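Local coordinates for protein uncharacterized HTH-type transcriptional regulator YybR (Bacillus subtilis, PDB 4A5N) that probably binds DNA as a redox-sensing transcriptional activator of the MarR/DUF24 (HxlR) type, at residues K39-E44 with K81-L86. The protein carries 1 engineered substitution. Sequence-based numbering, arbitrary orientation.
With BME (beta-mercaptoethanol), chain F.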
ATOM      1  N   LYS B  39      13.163 -18.455   3.321  1.00 29.28           N
ATOM      2  CA  LYS B  39      12.112 -19.139   2.550  1.00 30.69           C
ATOM      3  C   LYS B  39      11.080 -19.768   3.480  1.00 29.23           C
ATOM      4  O   LYS B  39      11.423 -20.103   4.622  1.00 30.53           O
ATOM      5  CB  LYS B  39      12.766 -20.182   1.604  1.00 34.46           C
ATOM      6  CG  LYS B  39      13.060 -21.569   2.186  1.00 38.23           C
ATOM      7  CD  LYS B  39      14.324 -21.630   3.027  1.00 41.89           C
ATOM      8  CE  LYS B  39      14.600 -23.038   3.580  1.00 44.74           C
ATOM      9  NZ  LYS B  39      15.178 -24.025   2.621  1.00 47.79           N
ATOM     10  N   LYS B  40       9.834 -19.892   3.004  1.00 27.60           N
ATOM     11  CA  LYS B  40       8.723 -20.432   3.774  1.00 27.85           C
ATOM     12  C   LYS B  40       7.919 -21.433   2.951  1.00 28.38           C
ATOM     13  O   LYS B  40       7.773 -21.278   1.740  1.00 29.07           O
ATOM     14  CB  LYS B  40       7.766 -19.305   4.250  1.00 27.14           C
ATOM     15  CG  LYS B  40       8.389 -18.230   5.127  1.00 27.07           C
ATOM     16  CD  LYS B  40       8.843 -18.816   6.468  1.00 28.33           C
ATOM     17  CE  LYS B  40       9.399 -17.790   7.451  1.00 28.32           C
ATOM     18  NZ  LYS B  40      10.709 -17.214   6.996  1.00 26.53           N
ATOM     19  N   ARG B  41       7.375 -22.447   3.610  1.00 29.68           N
ATOM     20  CA  ARG B  41       6.477 -23.374   2.937  1.00 31.14           C
ATOM     21  C   ARG B  41       5.061 -22.842   3.085  1.00 30.68           C
ATOM     22  O   ARG B  41       4.772 -22.054   3.972  1.00 29.68           O
ATOM     23  CB  ARG B  41       6.594 -24.800   3.507  1.00 32.53           C
ATOM     24  CG  ARG B  41       8.009 -25.349   3.596  1.00 34.69           C
ATOM     25  CD  ARG B  41       8.023 -26.724   4.226  1.00 35.79           C
ATOM     26  NE  ARG B  41       7.599 -26.704   5.635  1.00 35.88           N
ATOM     27  CZ  ARG B  41       8.389 -26.337   6.630  1.00 34.68           C
ATOM     28  NH1 ARG B  41       9.636 -25.966   6.390  1.00 35.86           N
ATOM     29  NH2 ARG B  41       7.952 -26.367   7.876  1.00 36.90           N
ATOM     30  N   PHE B  42       4.173 -23.343   2.239  1.00 32.06           N
ATOM     31  CA  PHE B  42       2.780 -22.932   2.179  1.00 31.36           C
ATOM     32  C   PHE B  42       2.101 -23.054   3.540  1.00 30.37           C
ATOM     33  O   PHE B  42       1.481 -22.112   4.005  1.00 29.91           O
ATOM     34  CB  PHE B  42       2.088 -23.837   1.151  1.00 32.38           C
ATOM     35  CG  PHE B  42       0.716 -23.415   0.750  1.00 31.97           C
ATOM     36  CD1 PHE B  42       0.531 -22.490  -0.263  1.00 31.57           C
ATOM     37  CD2 PHE B  42      -0.414 -24.041   1.311  1.00 33.61           C
ATOM     38  CE1 PHE B  42      -0.723 -22.128  -0.680  1.00 33.30           C
ATOM     39  CE2 PHE B  42      -1.678 -23.687   0.888  1.00 36.15           C
ATOM     40  CZ  PHE B  42      -1.839 -22.721  -0.100  1.00 35.41           C
ATOM     41  N   ASN B  43       2.277 -24.191   4.188  1.00 30.55           N
ATOM     42  CA  ASN B  43       1.774 -24.407   5.544  1.00 33.18           C
ATOM     43  C   ASN B  43       2.312 -23.447   6.626  1.00 31.43           C
ATOM     44  O   ASN B  43       1.621 -23.166   7.606  1.00 30.05           O
ATOM     45  CB  ASN B  43       1.974 -25.872   5.955  1.00 35.60           C
ATOM     46  CG  ASN B  43       0.957 -26.825   5.306  1.00 38.53           C
ATOM     47  OD1 ASN B  43       1.082 -28.048   5.421  1.00 42.01           O
ATOM     48  ND2 ASN B  43      -0.013 -26.276   4.604  1.00 36.96           N
ATOM     49  N   GLU B  44       3.524 -22.916   6.443  1.00 29.50           N
ATOM     50  CA  GLU B  44       4.040 -21.935   7.387  1.00 29.44           C
ATOM     51  C   GLU B  44       3.262 -20.629   7.269  1.00 28.39           C
ATOM     52  O   GLU B  44       3.019 -19.972   8.276  1.00 29.60           O
ATOM     53  CB  GLU B  44       5.532 -21.678   7.179  1.00 28.67           C
ATOM     54  CG  GLU B  44       6.380 -22.908   7.422  1.00 29.93           C
ATOM     55  CD  GLU B  44       7.867 -22.664   7.334  1.00 31.78           C
ATOM     56  OE1 GLU B  44       8.379 -22.618   6.195  1.00 29.95           O
ATOM     57  OE2 GLU B  44       8.529 -22.552   8.408  1.00 35.37           O
ATOM     58  N   LYS B  81       8.269 -30.855  -2.357  1.00 36.29           N
ATOM     59  CA  LYS B  81       8.501 -29.820  -1.388  1.00 34.63           C
ATOM     60  C   LYS B  81       8.397 -28.541  -2.183  1.00 32.34           C
ATOM     61  O   LYS B  81       8.944 -28.455  -3.288  1.00 33.36           O
ATOM     62  CB  LYS B  81       9.886 -29.993  -0.782  1.00 35.51           C
ATOM     63  CG  LYS B  81      10.233 -29.073   0.367  1.00 37.67           C
ATOM     64  CD  LYS B  81      11.591 -29.505   0.906  1.00 40.30           C
ATOM     65  CE  LYS B  81      11.945 -28.822   2.202  1.00 42.22           C
ATOM     66  NZ  LYS B  81      13.425 -28.983   2.383  1.00 43.11           N
ATOM     67  N   VAL B  82       7.632 -27.582  -1.662  1.00 30.28           N
ATOM     68  CA  VAL B  82       7.546 -26.266  -2.275  1.00 29.19           C
ATOM     69  C   VAL B  82       7.929 -25.158  -1.291  1.00 29.94           C
ATOM     70  O   VAL B  82       7.400 -25.071  -0.152  1.00 29.39           O
ATOM     71  CB  VAL B  82       6.199 -26.001  -2.928  1.00 27.87           C
ATOM     72  CG1 VAL B  82       6.197 -24.639  -3.593  1.00 25.95           C
ATOM     73  CG2 VAL B  82       5.926 -27.085  -3.956  1.00 30.16           C
ATOM     74  N   GLU B  83       8.854 -24.325  -1.753  1.00 29.80           N
ATOM     75  CA  GLU B  83       9.394 -23.211  -0.963  1.00 30.57           C
ATOM     76  C   GLU B  83       9.308 -21.873  -1.690  1.00 29.28           C
ATOM     77  O   GLU B  83       9.669 -21.778  -2.857  1.00 30.72           O
ATOM     78  CB  GLU B  83      10.852 -23.500  -0.616  1.00 31.42           C
ATOM     79  CG  GLU B  83      10.998 -24.685   0.318  1.00 34.07           C
ATOM     80  CD  GLU B  83      12.429 -25.034   0.587  1.00 38.42           C
ATOM     81  OE1 GLU B  83      13.306 -24.722  -0.262  1.00 42.32           O
ATOM     82  OE2 GLU B  83      12.671 -25.604   1.669  1.00 40.47           O
ATOM     83  N   TYR B  84       8.809 -20.874  -0.975  1.00 28.13           N
ATOM     84  CA  TYR B  84       8.602 -19.506  -1.441  1.00 27.54           C
ATOM     85  C   TYR B  84       9.643 -18.580  -0.798  1.00 28.31           C
ATOM     86  O   TYR B  84       9.832 -18.601   0.430  1.00 27.92           O
ATOM     87  CB  TYR B  84       7.206 -19.038  -1.044  1.00 26.44           C
ATOM     88  CG  TYR B  84       6.142 -19.872  -1.656  1.00 26.19           C
ATOM     89  CD1 TYR B  84       5.643 -19.576  -2.917  1.00 26.73           C
ATOM     90  CD2 TYR B  84       5.636 -20.977  -0.985  1.00 27.50           C
ATOM     91  CE1 TYR B  84       4.671 -20.373  -3.500  1.00 28.43           C
ATOM     92  CE2 TYR B  84       4.653 -21.777  -1.558  1.00 28.40           C
ATOM     93  CZ  TYR B  84       4.184 -21.463  -2.823  1.00 29.73           C
ATOM     94  OH  TYR B  84       3.197 -22.221  -3.419  1.00 31.46           O
ATOM     95  N   SER B  85      10.290 -17.764  -1.624  1.00 27.54           N
ATOM     96  CA  SER B  85      11.300 -16.838  -1.141  1.00 27.05           C
ATOM     97  C   SER B  85      11.225 -15.549  -1.901  1.00 26.45           C
ATOM     98  O   SER B  85      10.562 -15.482  -2.977  1.00 27.69           O
ATOM     99  CB  SER B  85      12.668 -17.464  -1.321  1.00 26.69           C
ATOM    100  OG  SER B  85      12.846 -17.930  -2.652  1.00 28.95           O
ATOM    101  N   LEU B  86      11.926 -14.531  -1.396  1.00 24.57           N
ATOM    102  CA  LEU B  86      12.017 -13.275  -2.095  1.00 24.40           C
ATOM    103  C   LEU B  86      13.106 -13.402  -3.144  1.00 24.44           C
ATOM    104  O   LEU B  86      14.145 -13.950  -2.915  1.00 26.72           O
ATOM    105  CB  LEU B  86      12.323 -12.110  -1.159  1.00 25.13           C
ATOM    106  CG  LEU B  86      11.377 -11.785  -0.020  1.00 25.72           C
ATOM    107  CD1 LEU B  86      11.911 -10.585   0.756  1.00 28.24           C
ATOM    108  CD2 LEU B  86       9.975 -11.522  -0.596  1.00 24.67           C
TER
HETATM  109  C1  BME F1118       3.762 -28.800   6.573  1.00 54.74           C
HETATM  110  C2  BME F1118       4.506 -28.996   7.847  1.00 51.78           C
HETATM  111  O1  BME F1118       4.670 -28.140   5.667  1.00 54.30           O
HETATM  112  S2  BME F1118       5.330 -27.413   8.119  1.00 57.06           S
HETATM  113  O   HOH W   1      11.499 -25.316   4.089  1.00 40.19           O
HETATM  114  O   HOH W   2       4.956 -25.486   0.555  1.00 27.60           O
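K40 and Y84 form a single antiparallel, hydrogen-bonded bridge, with K40 N to Y84 O and Y84 N to K40 O both 2.9 Å. The short run before helix 42-48 meets strand 81-86 at this one bridge, the two runs 134° apart; the strand's other edge pairs with strand 70-75. Beside the bridge, K39 and E83 cross. K39 CG is turned in between backbone N and C (chi1 85°), and bends at chi2 and chi4 bring NZ to E83 OE2 at 3.1 Å, from above the carboxylate plane and 43° out of it. K81 NZ makes a longer salt bridge to the same oxygen, at 3.5 Å. Water 1 links E83 OE2 to R41 NH1, while E83 OE1 is hydrogen-bonded to Y75 OH. An alanine here would probably leave K39 and K81 without their shared counter-charge, and water 1 and Y75 OH without this carboxylate as partner. Water 2 joins F42 N to V82 O. F42 and Y84 run alongside each other, F42 CB 4.3 Å from Y84 CE2, against helix 54-66; Y84 OH is hydrogen-bonded to R72 NE. E44 OE1 accepts the N-H of R41 through its anti lone pair. The contact ties the wing of this winged helix-turn-helix domain to helix 42-48, and one carboxylate probably offsets two lysines' repulsion.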